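Local coordinates for protein 2-oxoglutarate-dependent dioxygenase tropC (Talaromyces stipitatus, PDB 6XJJ) that is a non-haem iron, 2-oxoglutarate-dependent dioxygenase in the fungal pathway that builds tropolones from a polyketide-derived precursor, at residues E65-C70 with H201-H206; G145-A150 with E173-V178; A183-L188 with V314-N319; E262-Y265 with T270-P273. All coordinates share one frame; numbering follows the deposited sequence.

Contact 1. Residues E65-C70 with H201-H206; sequences EVRSAC and HKAFGH
Arg-67 reaches out from helix 56-72 to lie against Lys-202 and Ala-203, in the last turn of helix 171-204. Its CB points at the second helix, and CG stands between the backbone N and the carbonyl carbon (chi1 79°). The chain then bends at chi3, and its NE meets the hydroxyl of Tyr-296 in a hydrogen bond. At the tip, CZ lies 3.8 Å from Lys-202 CB, which covers one face of the guanidinium. NH1 rests on the aliphatic part of the lysine, 3.6 Å from Lys-202 CE, and also forms a salt bridge with Glu-64. NH2 passes 3.6 Å from Ala-203 CB, which lies in the guanidinium plane at its edge. Arg-67 NH2 also lies 3.3 Å from Ala-203 N, but both are donors and no hydrogen bond forms. Lysine suits the site because its methylenes can pad the arginine while its amine turns off; Glu-64 OE2, weakly paired with Lys-202 NZ as well, probably offsets the two like charges. Small Ala-203 lets the flat group come close to the helix. Gly-205 ends the helix with positive phi, and His-201 ND1 donates to His-206 O at 2.8 Å. This is a helix-helix contact at the surface, made by polar side chains, where the dioxygenase's N-terminal region meets the far end of the long helix backing its beta core.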
loop_
_atom_site.group_PDB
_atom_site.type_symbol
_atom_site.label_atom_id
_atom_site.label_comp_id
_atom_site.label_asym_id
_atom_site.label_seq_id
_atom_site.Cartn_x
_atom_site.Cartn_y
_atom_site.Cartn_z
ATOM N N GLU A 65 14.346 10.323 -10.959
ATOM C CA GLU A 65 14.547 9.678 -9.665
ATOM C C GLU A 65 13.546 8.547 -9.438
ATOM O O GLU A 65 13.898 7.509 -8.865
ATOM C CB GLU A 65 14.469 10.728 -8.555
ATOM C CG GLU A 65 15.659 11.680 -8.551
ATOM C CD GLU A 65 15.502 12.812 -7.558
ATOM O OE1 GLU A 65 14.415 12.939 -6.954
ATOM O OE2 GLU A 65 16.457 13.596 -7.390
ATOM N N VAL A 66 12.303 8.713 -9.897
ATOM C CA VAL A 66 11.283 7.686 -9.683
ATOM C C VAL A 66 11.552 6.467 -10.559
ATOM O O VAL A 66 11.747 5.355 -10.055
ATOM C CB VAL A 66 9.880 8.260 -9.942
ATOM C CG1 VAL A 66 8.825 7.164 -9.850
ATOM C CG2 VAL A 66 9.578 9.369 -8.947
ATOM N N ARG A 67 11.540 6.658 -11.886
ATOM C CA ARG A 67 11.777 5.549 -12.809
ATOM C C ARG A 67 12.987 4.741 -12.364
ATOM O O ARG A 67 13.007 3.510 -12.489
ATOM C CB ARG A 67 12.015 6.080 -14.233
ATOM C CG ARG A 67 13.432 6.613 -14.396
ATOM C CD ARG A 67 13.783 7.396 -15.660
ATOM N NE ARG A 67 13.607 6.672 -16.912
ATOM C CZ ARG A 67 14.127 7.067 -18.072
ATOM N NH1 ARG A 67 14.920 8.127 -18.117
ATOM N NH2 ARG A 67 13.912 6.371 -19.177
ATOM N N SER A 68 13.993 5.425 -11.813
ATOM C CA SER A 68 15.264 4.810 -11.462
ATOM C C SER A 68 15.162 3.996 -10.175
ATOM O O SER A 68 15.672 2.875 -10.106
ATOM C CB SER A 68 16.331 5.901 -11.340
ATOM O OG SER A 68 17.577 5.375 -10.927
ATOM N N ALA A 69 14.508 4.536 -9.146
ATOM C CA ALA A 69 14.309 3.763 -7.926
ATOM C C ALA A 69 13.433 2.546 -8.192
ATOM O O ALA A 69 13.676 1.462 -7.646
ATOM C CB ALA A 69 13.687 4.637 -6.838
ATOM N N CYS A 70 12.409 2.706 -9.036
ATOM C CA CYS A 70 11.524 1.592 -9.351
ATOM C C CYS A 70 12.189 0.574 -10.253
ATOM O O CYS A 70 11.779 -0.593 -10.267
ATOM C CB CYS A 70 10.249 2.107 -10.013
ATOM S SG CYS A 70 9.291 3.185 -8.932
ATOM N N HIS A 201 7.369 6.709 -21.157
ATOM C CA HIS A 201 7.604 7.537 -22.335
ATOM C C HIS A 201 9.092 7.729 -22.593
ATOM O O HIS A 201 9.568 7.543 -23.717
ATOM C CB HIS A 201 6.930 8.899 -22.163
ATOM C CG HIS A 201 7.277 9.870 -23.246
ATOM N ND1 HIS A 201 6.836 9.723 -24.542
ATOM C CD2 HIS A 201 8.086 10.958 -23.243
ATOM C CE1 HIS A 201 7.323 10.701 -25.284
ATOM N NE2 HIS A 201 8.089 11.461 -24.522
ATOM N N LYS A 202 9.841 8.118 -21.556
ATOM C CA LYS A 202 11.268 8.363 -21.728
ATOM C C LYS A 202 12.012 7.079 -22.057
ATOM O O LYS A 202 12.959 7.092 -22.851
ATOM C CB LYS A 202 11.848 9.005 -20.469
ATOM C CG LYS A 202 11.435 10.450 -20.261
ATOM C CD LYS A 202 12.068 11.045 -19.013
ATOM C CE LYS A 202 13.559 11.258 -19.161
ATOM N NZ LYS A 202 13.920 12.246 -20.206
ATOM N N ALA A 203 11.594 5.957 -21.467
ATOM C CA ALA A 203 12.319 4.706 -21.660
ATOM C C ALA A 203 12.048 4.110 -23.033
ATOM O O ALA A 203 12.987 3.783 -23.768
ATOM C CB ALA A 203 11.953 3.696 -20.569
ATOM N N PHE A 204 10.776 3.975 -23.410
ATOM C CA PHE A 204 10.415 3.186 -24.577
ATOM C C PHE A 204 9.604 3.960 -25.605
ATOM O O PHE A 204 9.233 3.382 -26.634
ATOM C CB PHE A 204 9.631 1.938 -24.154
ATOM C CG PHE A 204 10.286 1.155 -23.050
ATOM C CD1 PHE A 204 11.476 0.481 -23.263
ATOM C CD2 PHE A 204 9.678 1.052 -21.811
ATOM C CE1 PHE A 204 12.071 -0.243 -22.240
ATOM C CE2 PHE A 204 10.263 0.321 -20.792
ATOM C CZ PHE A 204 11.457 -0.325 -21.005
ATOM N N GLY A 205 9.297 5.232 -25.354
ATOM C CA GLY A 205 8.697 6.084 -26.360
ATOM C C GLY A 205 7.187 6.051 -26.455
ATOM O O GLY A 205 6.634 6.604 -27.415
ATOM N N HIS A 206 6.498 5.426 -25.504
ATOM C CA HIS A 206 5.051 5.349 -25.571
ATOM C C HIS A 206 4.441 6.689 -25.188
ATOM O O HIS A 206 5.121 7.568 -24.649
ATOM C CB HIS A 206 4.528 4.259 -24.640
ATOM C CG HIS A 206 4.989 2.884 -25.000
ATOM N ND1 HIS A 206 6.212 2.383 -24.608
ATOM C CD2 HIS A 206 4.393 1.903 -25.717
ATOM C CE1 HIS A 206 6.348 1.152 -25.063
ATOM N NE2 HIS A 206 5.258 0.836 -25.740
#

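Contact 2. Residues G145-A150 with E173-V178; sequences GAEIPA and EFRQPV
The carboxylate of Glu-147 has partners besides Arg-175: OE1 accepts a hydrogen bond from Asn-163 ND2. The ion pair lies on the surface of the dioxygenase fold, where the loop leaving core strand 139-144 faces the start of the long helix 171-204. It is a long salt bridge, Arg-175 NH2 to Glu-147 OE2 being 3.9 Å, and no N-H points at the oxygen. The nitrogen stands over the flat of the carboxylate, almost directly above Glu-147 CD at 3.8 Å, and the two planar groups are inclined by 33°. The attraction is therefore one of charge and not of a directed bond, and is probably modest at this partly exposed place. Arginine suits it through sheer length: the chain is extended from CG to NE and spans backbones whose nearest CA atoms, Glu-147 and Arg-175, are 11.4 Å apart. Glu-147 instead folds at chi2 (77°), crossing the arginine at about a right angle. Asn-163 steadies the loop a second time, its OD1 taking the N-H of Gly-145, and Trp-165 packs on both Arg-175 and Val-178. The helix itself is kinked where Pro-177 lacks an N-H to offer the preceding turn. On its buried side Phe-174 packs with Phe-98 and Phe-142, and Val-178 CG2 sits over the centre of the Phe-174 ring, 4.0 Å above its plane.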
loop_
_atom_site.group_PDB
_atom_site.type_symbol
_atom_site.label_atom_id
_atom_site.label_comp_id
_atom_site.label_asym_id
_atom_site.label_seq_id
_atom_site.Cartn_x
_atom_site.Cartn_y
_atom_site.Cartn_z
ATOM N N GLY A 145 -12.252 -1.182 0.668
ATOM C CA GLY A 145 -12.103 -0.922 -0.748
ATOM C C GLY A 145 -13.004 0.229 -1.141
ATOM O O GLY A 145 -13.512 0.930 -0.260
ATOM N N ALA A 146 -13.203 0.458 -2.438
ATOM C CA ALA A 146 -14.124 1.505 -2.858
ATOM C C ALA A 146 -15.541 1.123 -2.454
ATOM O O ALA A 146 -15.931 -0.045 -2.537
ATOM C CB ALA A 146 -14.043 1.733 -4.370
ATOM N N GLU A 147 -16.315 2.109 -2.004
ATOM C CA GLU A 147 -17.651 1.833 -1.499
ATOM C C GLU A 147 -18.588 1.576 -2.673
ATOM O O GLU A 147 -18.671 2.388 -3.599
ATOM C CB GLU A 147 -18.185 2.997 -0.668
ATOM C CG GLU A 147 -19.411 2.623 0.149
ATOM C CD GLU A 147 -19.041 1.809 1.373
ATOM O OE1 GLU A 147 -17.882 1.926 1.825
ATOM O OE2 GLU A 147 -19.884 1.031 1.867
ATOM N N ILE A 148 -19.306 0.461 -2.623
ATOM C CA ILE A 148 -20.238 0.067 -3.678
ATOM C C ILE A 148 -21.506 -0.440 -3.005
ATOM O O ILE A 148 -21.424 -1.331 -2.145
ATOM C CB ILE A 148 -19.634 -1.006 -4.598
ATOM C CG1 ILE A 148 -18.428 -0.453 -5.363
ATOM C CG2 ILE A 148 -20.686 -1.565 -5.558
ATOM C CD1 ILE A 148 -18.757 0.671 -6.333
ATOM N N PRO A 149 -22.688 0.078 -3.348
ATOM C CA PRO A 149 -23.901 -0.395 -2.677
ATOM C C PRO A 149 -24.102 -1.890 -2.877
ATOM O O PRO A 149 -23.681 -2.470 -3.882
ATOM C CB PRO A 149 -25.017 0.408 -3.349
ATOM C CG PRO A 149 -24.350 1.607 -3.875
ATOM C CD PRO A 149 -22.994 1.157 -4.305
ATOM N N ALA A 150 -24.766 -2.510 -1.900
ATOM C CA ALA A 150 -25.006 -3.947 -1.954
ATOM C C ALA A 150 -25.684 -4.362 -3.254
ATOM O O ALA A 150 -25.388 -5.429 -3.801
ATOM C CB ALA A 150 -25.852 -4.381 -0.757
ATOM N N GLU A 173 -15.568 9.201 14.487
ATOM C CA GLU A 173 -14.327 8.619 14.988
ATOM C C GLU A 173 -13.580 7.845 13.907
ATOM O O GLU A 173 -12.343 7.865 13.880
ATOM C CB GLU A 173 -14.617 7.712 16.184
ATOM C CG GLU A 173 -14.849 8.434 17.493
ATOM C CD GLU A 173 -15.343 7.481 18.558
ATOM O OE1 GLU A 173 -15.792 6.374 18.185
ATOM O OE2 GLU A 173 -15.272 7.820 19.758
ATOM N N PHE A 174 -14.291 7.161 13.006
ATOM C CA PHE A 174 -13.627 6.122 12.228
ATOM C C PHE A 174 -13.947 6.179 10.740
ATOM O O PHE A 174 -13.048 6.396 9.922
ATOM C CB PHE A 174 -14.001 4.754 12.805
ATOM C CG PHE A 174 -13.281 3.611 12.175
ATOM C CD1 PHE A 174 -11.949 3.377 12.471
ATOM C CD2 PHE A 174 -13.935 2.748 11.324
ATOM C CE1 PHE A 174 -11.277 2.326 11.904
ATOM C CE2 PHE A 174 -13.269 1.683 10.753
ATOM C CZ PHE A 174 -11.935 1.470 11.046
ATOM N N ARG A 175 -15.212 5.992 10.369
ATOM C CA ARG A 175 -15.542 5.844 8.955
ATOM C C ARG A 175 -15.146 7.081 8.151
ATOM O O ARG A 175 -14.446 6.972 7.135
ATOM C CB ARG A 175 -17.029 5.544 8.782
ATOM C CG ARG A 175 -17.405 5.396 7.319
ATOM C CD ARG A 175 -18.833 4.931 7.103
ATOM N NE ARG A 175 -19.143 4.863 5.675
ATOM C CZ ARG A 175 -20.229 4.297 5.157
ATOM N NH1 ARG A 175 -21.130 3.718 5.942
ATOM N NH2 ARG A 175 -20.409 4.302 3.839
ATOM N N GLN A 176 -15.595 8.268 8.576
ATOM C CA GLN A 176 -15.293 9.477 7.812
ATOM C C GLN A 176 -13.794 9.667 7.636
ATOM O O GLN A 176 -13.348 9.854 6.491
ATOM C CB GLN A 176 -15.922 10.706 8.482
ATOM C CG GLN A 176 -17.436 10.682 8.607
ATOM C CD GLN A 176 -17.974 11.892 9.363
ATOM O OE1 GLN A 176 -17.219 12.602 10.031
ATOM N NE2 GLN A 176 -19.291 12.086 9.321
ATOM N N PRO A 177 -12.968 9.634 8.686
ATOM C CA PRO A 177 -11.518 9.781 8.457
ATOM C C PRO A 177 -10.956 8.736 7.505
ATOM O O PRO A 177 -10.163 9.074 6.615
ATOM C CB PRO A 177 -10.927 9.625 9.862
ATOM C CG PRO A 177 -12.016 9.879 10.795
ATOM C CD PRO A 177 -13.299 9.555 10.120
ATOM N N VAL A 178 -11.325 7.465 7.700
ATOM C CA VAL A 178 -10.837 6.382 6.847
ATOM C C VAL A 178 -11.116 6.685 5.380
ATOM O O VAL A 178 -10.227 6.586 4.525
ATOM C CB VAL A 178 -11.470 5.048 7.280
ATOM C CG1 VAL A 178 -11.215 3.964 6.256
ATOM C CG2 VAL A 178 -10.900 4.621 8.624
#

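Contact 3. Residues A183-L188 with V314-N319; sequences ALMLDL and VAFFLN
Here helix packs on sheet: the long helix 171-204 lies on the outer face of the double-stranded beta-helix (jelly-roll) core of the 2-oxoglutarate-dependent oxygenases, and Phe-316 of strand 311-318 meets Met-185 and Leu-186 of that helix. The backbones come nearest at this point, with Met-185 CA and Phe-316 CA 7.1 Å apart, and both residues direct CB at the opposing element. Phe-316 has CG anti to its N (chi1 160°), which carries the ring off the strand and onto the helix, where the two side chains slide past each other in opposite directions. Met-185 CG lies 3.5 Å from Phe-316 CD2 and 3.9 Å from Phe-316 CG; the still shorter approach of its CB to the ring is doubtful in the model. Farther along, Phe-316 CE2 is 3.6 Å from the backbone N of Leu-186, and Phe-316 CZ is 4.5 Å from Leu-186 CB. Met-185 is bent at chi2 and chi3, which a flexible unbranched chain can do, and it also touches Met-222 and Ile-251 on the strands flanking 311-318. Alternation along the strand sorts the residues: Leu-318 joins Phe-316 on the helix side, touching Val-189 and Val-193, whereas Ala-315 points away from the helix. The side chain of Phe-316 is about 11 Å from the bound iron (III) ion, so it is a packing residue and not part of the metal site. No hydrogen bond or charge pair crosses between the segments, so their packing is consistent with dispersion and the hydrophobic effect.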
loop_
_atom_site.group_PDB
_atom_site.type_symbol
_atom_site.label_atom_id
_atom_site.label_comp_id
_atom_site.label_asym_id
_atom_site.label_seq_id
_atom_site.Cartn_x
_atom_site.Cartn_y
_atom_site.Cartn_z
ATOM N N ALA A 183 -9.365 8.941 -0.036
ATOM C CA ALA A 183 -9.402 9.904 -1.131
ATOM C C ALA A 183 -8.031 10.524 -1.360
ATOM O O ALA A 183 -7.566 10.634 -2.502
ATOM C CB ALA A 183 -10.437 10.981 -0.838
ATOM N N LEU A 184 -7.366 10.947 -0.282
ATOM C CA LEU A 184 -6.007 11.460 -0.413
ATOM C C LEU A 184 -5.090 10.417 -1.030
ATOM O O LEU A 184 -4.246 10.747 -1.869
ATOM C CB LEU A 184 -5.472 11.897 0.951
ATOM C CG LEU A 184 -6.180 13.057 1.644
ATOM C CD1 LEU A 184 -5.640 13.244 3.051
ATOM C CD2 LEU A 184 -6.006 14.327 0.852
ATOM N N MET A 185 -5.246 9.146 -0.641
ATOM C CA MET A 185 -4.422 8.107 -1.251
ATOM C C MET A 185 -4.732 7.947 -2.735
ATOM O O MET A 185 -3.813 7.915 -3.563
ATOM C CB MET A 185 -4.610 6.766 -0.551
ATOM C CG MET A 185 -4.149 6.653 0.901
ATOM S SD MET A 185 -2.534 7.393 1.194
ATOM C CE MET A 185 -1.586 6.622 -0.075
ATOM N N LEU A 186 -6.013 7.828 -3.098
ATOM C CA LEU A 186 -6.363 7.753 -4.515
ATOM C C LEU A 186 -5.742 8.899 -5.303
ATOM O O LEU A 186 -5.257 8.701 -6.424
ATOM C CB LEU A 186 -7.881 7.748 -4.700
ATOM C CG LEU A 186 -8.335 7.853 -6.163
ATOM C CD1 LEU A 186 -7.741 6.749 -7.004
ATOM C CD2 LEU A 186 -9.847 7.816 -6.264
ATOM N N ASP A 187 -5.743 10.106 -4.738
ATOM C CA ASP A 187 -5.169 11.233 -5.460
ATOM C C ASP A 187 -3.666 11.067 -5.626
ATOM O O ASP A 187 -3.118 11.327 -6.705
ATOM C CB ASP A 187 -5.461 12.538 -4.736
ATOM C CG ASP A 187 -4.909 13.726 -5.477
ATOM O OD1 ASP A 187 -5.434 14.043 -6.565
ATOM O OD2 ASP A 187 -3.918 14.311 -4.997
ATOM N N LEU A 188 -2.982 10.662 -4.559
ATOM C CA LEU A 188 -1.538 10.476 -4.632
ATOM C C LEU A 188 -1.163 9.363 -5.602
ATOM O O LEU A 188 -0.185 9.493 -6.349
ATOM C CB LEU A 188 -0.984 10.190 -3.236
ATOM C CG LEU A 188 0.499 9.825 -3.133
ATOM C CD1 LEU A 188 1.377 10.916 -3.699
ATOM C CD2 LEU A 188 0.859 9.574 -1.680
ATOM N N VAL A 314 -0.453 1.806 7.557
ATOM C CA VAL A 314 -1.596 1.876 6.655
ATOM C C VAL A 314 -1.086 1.618 5.248
ATOM O O VAL A 314 -0.225 2.350 4.743
ATOM C CB VAL A 314 -2.322 3.226 6.741
ATOM C CG1 VAL A 314 -3.446 3.286 5.718
ATOM C CG2 VAL A 314 -2.872 3.434 8.141
ATOM N N ALA A 315 -1.611 0.577 4.621
ATOM C CA ALA A 315 -1.166 0.135 3.310
ATOM C C ALA A 315 -2.331 0.316 2.358
ATOM O O ALA A 315 -3.421 -0.211 2.599
ATOM C CB ALA A 315 -0.709 -1.326 3.344
ATOM N N PHE A 316 -2.114 1.080 1.299
ATOM C CA PHE A 316 -3.105 1.251 0.252
ATOM C C PHE A 316 -2.510 0.762 -1.054
ATOM O O PHE A 316 -1.311 0.922 -1.303
ATOM C CB PHE A 316 -3.649 2.729 0.294
ATOM C CG PHE A 316 -4.319 3.263 -0.974
ATOM C CD1 PHE A 316 -4.082 2.797 -2.257
ATOM C CD2 PHE A 316 -5.505 3.961 -0.791
ATOM C CE1 PHE A 316 -4.795 3.284 -3.346
ATOM C CE2 PHE A 316 -6.248 4.409 -1.872
ATOM C CZ PHE A 316 -5.896 4.053 -3.140
ATOM N N PHE A 317 -3.346 0.083 -1.847
ATOM C CA PHE A 317 -2.871 -0.554 -3.059
ATOM C C PHE A 317 -3.780 -0.182 -4.213
ATOM O O PHE A 317 -4.973 0.079 -4.034
ATOM C CB PHE A 317 -2.790 -2.114 -2.992
ATOM C CG PHE A 317 -2.310 -2.675 -1.672
ATOM C CD1 PHE A 317 -2.891 -2.305 -0.472
ATOM C CD2 PHE A 317 -1.138 -3.416 -1.625
ATOM C CE1 PHE A 317 -2.426 -2.804 0.729
ATOM C CE2 PHE A 317 -0.650 -3.881 -0.421
ATOM C CZ PHE A 317 -1.290 -3.571 0.751
ATOM N N LEU A 318 -3.182 -0.162 -5.400
ATOM C CA LEU A 318 -3.880 0.046 -6.660
ATOM C C LEU A 318 -3.665 -1.199 -7.511
ATOM O O LEU A 318 -2.535 -1.491 -7.921
ATOM C CB LEU A 318 -3.371 1.307 -7.357
ATOM C CG LEU A 318 -3.856 1.539 -8.793
ATOM C CD1 LEU A 318 -5.370 1.675 -8.846
ATOM C CD2 LEU A 318 -3.175 2.766 -9.388
ATOM N N ASN A 319 -4.743 -1.934 -7.764
ATOM C CA ASN A 319 -4.697 -3.150 -8.562
ATOM C C ASN A 319 -5.217 -2.873 -9.968
ATOM O O ASN A 319 -5.847 -1.847 -10.233
ATOM C CB ASN A 319 -5.528 -4.259 -7.904
ATOM C CG ASN A 319 -4.946 -4.723 -6.588
ATOM O OD1 ASN A 319 -3.735 -4.674 -6.376
ATOM N ND2 ASN A 319 -5.814 -5.141 -5.678
#

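Contact 4. Residues E262-Y265 with T270-P273; sequences EVWY and TWIP
Val-263 and Ile-272 form a hydrogen-bonded pair of two antiparallel strands. Val-263 N donates to Ile-272 O at 2.7 Å, and Ile-272 N returns a bond to Val-263 O at 2.6 Å. In the next such pair Tyr-265 N reaches Thr-270 O at 2.9 Å, while the reverse bond is weak. CA-H...O contacts supplement these, among them Trp-271 CA to Val-263 O at 3.2 Å. Aromatic contact dominates the face bearing Glu-262, Trp-264 and Trp-271. The tryptophans are a non-hydrogen-bonded pair, near enough for their broad indoles to meet edge-to-face, planes at 65°, Trp-264 turning the edge of its six-membered ring to the face of Trp-271; Trp-264 CB adds a CH-pi contact, 4.0 Å from the centroid of the Trp-271 six-membered ring. Arg-303 is cation-pi to Trp-271 and salt-bridged to Glu-262 OE2, and Arg-301 is cation-pi to Trp-264. Apolar packing occupies the other face, Ile-272 CD1 touching Tyr-265 CB at 3.6 Å. Together the strands make a beta hairpin of the dioxygenase fold; its strand 261-265 also pairs with strand 302-304, which holds the iron ligand His-302, and the Val-263 side chain lies about 4 Å from that of His-302.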
loop_
_atom_site.group_PDB
_atom_site.type_symbol
_atom_site.label_atom_id
_atom_site.label_comp_id
_atom_site.label_asym_id
_atom_site.label_seq_id
_atom_site.Cartn_x
_atom_site.Cartn_y
_atom_site.Cartn_z
ATOM N N GLU A 262 11.719 -4.600 5.449
ATOM C CA GLU A 262 12.961 -4.797 4.718
ATOM C C GLU A 262 12.663 -5.409 3.354
ATOM O O GLU A 262 11.648 -6.082 3.156
ATOM C CB GLU A 262 13.947 -5.667 5.514
ATOM C CG GLU A 262 13.421 -7.034 5.932
ATOM C CD GLU A 262 14.403 -7.777 6.823
ATOM O OE1 GLU A 262 15.587 -7.381 6.861
ATOM O OE2 GLU A 262 13.995 -8.758 7.478
ATOM N N VAL A 263 13.581 -5.171 2.418
ATOM C CA VAL A 263 13.370 -5.419 0.995
ATOM C C VAL A 263 14.546 -6.231 0.468
ATOM O O VAL A 263 15.703 -5.924 0.772
ATOM C CB VAL A 263 13.229 -4.095 0.209
ATOM C CG1 VAL A 263 13.182 -4.330 -1.301
ATOM C CG2 VAL A 263 11.985 -3.323 0.660
ATOM N N TRP A 264 14.250 -7.251 -0.333
ATOM C CA TRP A 264 15.291 -8.111 -0.881
ATOM C C TRP A 264 15.860 -7.497 -2.156
ATOM O O TRP A 264 15.119 -7.219 -3.104
ATOM C CB TRP A 264 14.738 -9.509 -1.170
ATOM C CG TRP A 264 15.746 -10.418 -1.838
ATOM C CD1 TRP A 264 15.808 -10.735 -3.168
ATOM C CD2 TRP A 264 16.827 -11.123 -1.211
ATOM N NE1 TRP A 264 16.855 -11.589 -3.406
ATOM C CE2 TRP A 264 17.497 -11.844 -2.222
ATOM C CE3 TRP A 264 17.293 -11.217 0.104
ATOM C CZ2 TRP A 264 18.608 -12.642 -1.959
ATOM C CZ3 TRP A 264 18.398 -12.013 0.361
ATOM C CH2 TRP A 264 19.042 -12.714 -0.665
ATOM N N TYR A 265 17.181 -7.313 -2.184
ATOM C CA TYR A 265 17.887 -6.738 -3.332
ATOM C C TYR A 265 18.811 -7.790 -3.934
ATOM O O TYR A 265 19.864 -8.102 -3.350
ATOM C CB TYR A 265 18.664 -5.493 -2.898
ATOM C CG TYR A 265 19.439 -4.782 -3.983
ATOM C CD1 TYR A 265 18.788 -4.254 -5.089
ATOM C CD2 TYR A 265 20.798 -4.536 -3.847
ATOM C CE1 TYR A 265 19.481 -3.581 -6.073
ATOM C CE2 TYR A 265 21.502 -3.850 -4.823
ATOM C CZ TYR A 265 20.832 -3.369 -5.933
ATOM O OH TYR A 265 21.512 -2.687 -6.914
ATOM N N THR A 270 20.896 -9.394 -0.317
ATOM C CA THR A 270 20.722 -8.875 1.033
ATOM C C THR A 270 19.320 -8.288 1.168
ATOM O O THR A 270 18.691 -7.897 0.182
ATOM C CB THR A 270 21.769 -7.793 1.369
ATOM O OG1 THR A 270 23.070 -8.239 0.969
ATOM C CG2 THR A 270 21.816 -7.561 2.873
ATOM N N TRP A 271 18.835 -8.236 2.406
ATOM C CA TRP A 271 17.624 -7.497 2.740
ATOM C C TRP A 271 18.002 -6.081 3.159
ATOM O O TRP A 271 18.807 -5.899 4.079
ATOM C CB TRP A 271 16.866 -8.187 3.874
ATOM C CG TRP A 271 16.327 -9.534 3.519
ATOM C CD1 TRP A 271 16.989 -10.719 3.609
ATOM C CD2 TRP A 271 15.006 -9.845 3.057
ATOM N NE1 TRP A 271 16.173 -11.750 3.218
ATOM C CE2 TRP A 271 14.949 -11.242 2.873
ATOM C CE3 TRP A 271 13.869 -9.081 2.777
ATOM C CZ2 TRP A 271 13.802 -11.892 2.418
ATOM C CZ3 TRP A 271 12.729 -9.729 2.322
ATOM C CH2 TRP A 271 12.703 -11.120 2.150
ATOM N N ILE A 272 17.427 -5.082 2.493
ATOM C CA ILE A 272 17.716 -3.687 2.830
ATOM C C ILE A 272 16.615 -3.207 3.766
ATOM O O ILE A 272 15.437 -3.494 3.511
ATOM C CB ILE A 272 17.759 -2.772 1.598
ATOM C CG1 ILE A 272 18.659 -3.336 0.508
ATOM C CG2 ILE A 272 18.318 -1.412 2.011
ATOM C CD1 ILE A 272 18.507 -2.595 -0.814
ATOM N N PRO A 273 16.919 -2.464 4.824
ATOM C CA PRO A 273 15.842 -1.853 5.601
ATOM C C PRO A 273 15.243 -0.677 4.855
ATOM O O PRO A 273 15.898 -0.006 4.053
ATOM C CB PRO A 273 16.543 -1.400 6.887
ATOM C CG PRO A 273 17.926 -1.128 6.469
ATOM C CD PRO A 273 18.242 -2.130 5.382
#

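Overall arrangement
From the N terminus, helix 56-72 supplies the first half of contact 1, which closes only at the end of helix 171-204. Contact 2 is nested inside that loop, a short closure between the segment after strand 139-144 and the start of the same helix. Contact 3 uses the middle of the helix and pairs it with strand 311-318, so contacts 1 and 3 cross along the chain, whereas 2 and 3 follow in series. Contact 4, a local hairpin, is nested inside the loop of contact 3. Helix 171-204 thus links three contacts: its two ends meet the N-terminal region, on opposite sides of the chain's centre, while its middle backs the core sheet.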